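Local coordinates for argininosuccinate lyase (Chelativorans sp., PDB 6RXA) that acts as an EDDS lyase, a C-N lyase of the aspartase/fumarase superfamily, here engineered for enantioselective synthesis of chiral synthons for artificial dipeptide sweeteners, at the interface of chains A and B. Residues are numbered along the deposited sequence; one frame, centred on the assembly and turned at random. Chains: chain A/B, Argininosuccinate lyase.

The interface of chains A and B. Residues chain A 184-185, 188, 192; chain B 188, 192, 240.
The guanidinium of B:Arg192 lies between CG of A:Arg185 on one face and the backbone O of B:Glu188 on the other, each nearer the rim than the centre. Around its edge, in plane, sit the carboxylates of A:Glu188 and B:Glu240 and water 3. A:Glu188 comes tip to tip and nearly coplanar: NH2 of B:Arg192 gives a 2.8 Å hydrogen bond to the syn lone pair of A:Glu188 OE1, while NH1 reaches OE2 in an almost straight bond. This end-on salt bridge has its two-fold twin between A:Arg192 and B:Glu188, so the helices 168-193 of the two subunits are tied twice across the axis. The patch is a charge-rich, helix-to-helix subunit interface, joined by helix 236-262, within the homotetramer usual for this superfamily.

The other edge is used within chain B. B:Arg192 bends at chi3 (-73°), and its NE and NH2 take B:Glu240 side-on, NH2 to OE2 at 2.8 Å. Between them, A:Glu188 and B:Glu240 hold the guanidinium against rotation and would be expected to balance its charge. B:Glu240 OE1 carries more: A:Arg185, its chain stretched out as far as NE, crosses the interface and directs both NE and NH2 at this oxygen, each 2.9 Å away. Its guanidinium stands 79° from the carboxylate plane; NE comes from above that plane, whereas NH2 lies nearly along the C-O axis. With NE of B:Arg192, three N-H donors converge on OE1. An alanine in place of B:Arg192 would probably leave A:Glu188 without its end-on partner and B:Glu240 freer to turn away from A:Arg185.

On the axis, the two Glu188 side chains run antiparallel, CB of A:Glu188 3.8 Å from CD of B:Glu188. Water 2 joins OE2 of A:Glu188 to the backbone O of B:Glu188, and water 1 makes the reciprocal link. Water 3 bridges NH1 of B:Arg192 to A:Asp184, 2.7 Å from its carboxylate OD2.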
loop_
_atom_site.group_PDB
_atom_site.type_symbol
_atom_site.label_atom_id
_atom_site.label_comp_id
_atom_site.label_asym_id
_atom_site.label_seq_id
_atom_site.Cartn_x
_atom_site.Cartn_y
_atom_site.Cartn_z
ATOM N N ASP A 184 -23.555 -5.412 -3.807
ATOM C CA ASP A 184 -24.033 -4.296 -2.999
ATOM C C ASP A 184 -22.985 -3.182 -2.935
ATOM O O ASP A 184 -23.315 -2.000 -3.088
ATOM C CB ASP A 184 -24.392 -4.757 -1.589
ATOM C CG ASP A 184 -25.721 -5.487 -1.510
ATOM O OD1 ASP A 184 -26.624 -5.250 -2.347
ATOM O OD2 ASP A 184 -25.870 -6.294 -0.560
ATOM N N ARG A 185 -21.712 -3.531 -2.696
ATOM C CA ARG A 185 -20.686 -2.490 -2.619
ATOM C C ARG A 185 -20.640 -1.677 -3.910
ATOM O O ARG A 185 -20.522 -0.445 -3.887
ATOM C CB ARG A 185 -19.299 -3.090 -2.373
ATOM C CG ARG A 185 -19.040 -3.633 -0.987
ATOM C CD ARG A 185 -17.551 -4.141 -0.829
ATOM N NE ARG A 185 -17.467 -4.587 0.539
ATOM C CZ ARG A 185 -17.653 -5.833 0.947
ATOM N NH1 ARG A 185 -17.770 -6.842 0.083
ATOM N NH2 ARG A 185 -17.675 -6.069 2.241
ATOM N N GLU A 188 -23.837 0.536 -4.325
ATOM C CA GLU A 188 -23.707 1.669 -3.412
ATOM C C GLU A 188 -22.759 2.712 -3.974
ATOM O O GLU A 188 -23.039 3.919 -3.916
ATOM C CB GLU A 188 -23.204 1.166 -2.057
ATOM C CG GLU A 188 -24.218 0.308 -1.305
ATOM C CD GLU A 188 -23.591 -0.559 -0.226
ATOM O OE1 GLU A 188 -22.398 -0.378 0.072
ATOM O OE2 GLU A 188 -24.307 -1.436 0.304
ATOM N N ARG A 192 -22.908 7.162 -5.796
ATOM C CA ARG A 192 -21.999 8.285 -5.590
ATOM C C ARG A 192 -21.277 8.686 -6.876
ATOM O O ARG A 192 -20.976 9.871 -7.057
ATOM C CB ARG A 192 -21.006 7.987 -4.466
ATOM C CG ARG A 192 -21.602 8.182 -3.070
ATOM C CD ARG A 192 -20.601 7.861 -1.940
ATOM N NE ARG A 192 -20.337 6.436 -1.782
ATOM C CZ ARG A 192 -21.122 5.602 -1.102
ATOM N NH1 ARG A 192 -22.230 6.051 -0.523
ATOM N NH2 ARG A 192 -20.807 4.326 -1.003
ATOM N N GLU B 188 -23.553 1.985 5.339
ATOM C CA GLU B 188 -23.583 0.847 4.424
ATOM C C GLU B 188 -22.728 -0.292 4.948
ATOM O O GLU B 188 -23.137 -1.462 4.904
ATOM C CB GLU B 188 -23.088 1.297 3.048
ATOM C CG GLU B 188 -24.036 2.260 2.338
ATOM C CD GLU B 188 -23.368 3.057 1.231
ATOM O OE1 GLU B 188 -22.214 2.751 0.883
ATOM O OE2 GLU B 188 -24.008 4.007 0.730
ATOM N N ARG B 192 -23.270 -4.705 6.785
ATOM C CA ARG B 192 -22.495 -5.917 6.542
ATOM C C ARG B 192 -21.766 -6.396 7.797
ATOM O O ARG B 192 -21.584 -7.606 7.968
ATOM C CB ARG B 192 -21.525 -5.724 5.376
ATOM C CG ARG B 192 -22.198 -5.851 4.007
ATOM C CD ARG B 192 -21.217 -5.635 2.835
ATOM N NE ARG B 192 -20.810 -4.246 2.663
ATOM C CZ ARG B 192 -21.530 -3.333 2.015
ATOM N NH1 ARG B 192 -22.704 -3.660 1.485
ATOM N NH2 ARG B 192 -21.086 -2.097 1.900
ATOM N N GLU B 240 -13.163 -3.519 4.395
ATOM C CA GLU B 240 -13.995 -2.361 4.096
ATOM C C GLU B 240 -13.963 -1.340 5.229
ATOM O O GLU B 240 -13.927 -0.132 4.974
ATOM C CB GLU B 240 -15.424 -2.790 3.777
ATOM C CG GLU B 240 -16.314 -1.658 3.335
ATOM C CD GLU B 240 -17.742 -2.085 3.067
ATOM O OE1 GLU B 240 -18.032 -3.288 3.043
ATOM O OE2 GLU B 240 -18.588 -1.200 2.876
HETATM O O HOH W 1 -24.924 4.423 -1.870
HETATM O O HOH W 2 -25.150 -1.758 2.941
HETATM O O HOH W 3 -24.394 -6.043 1.644
#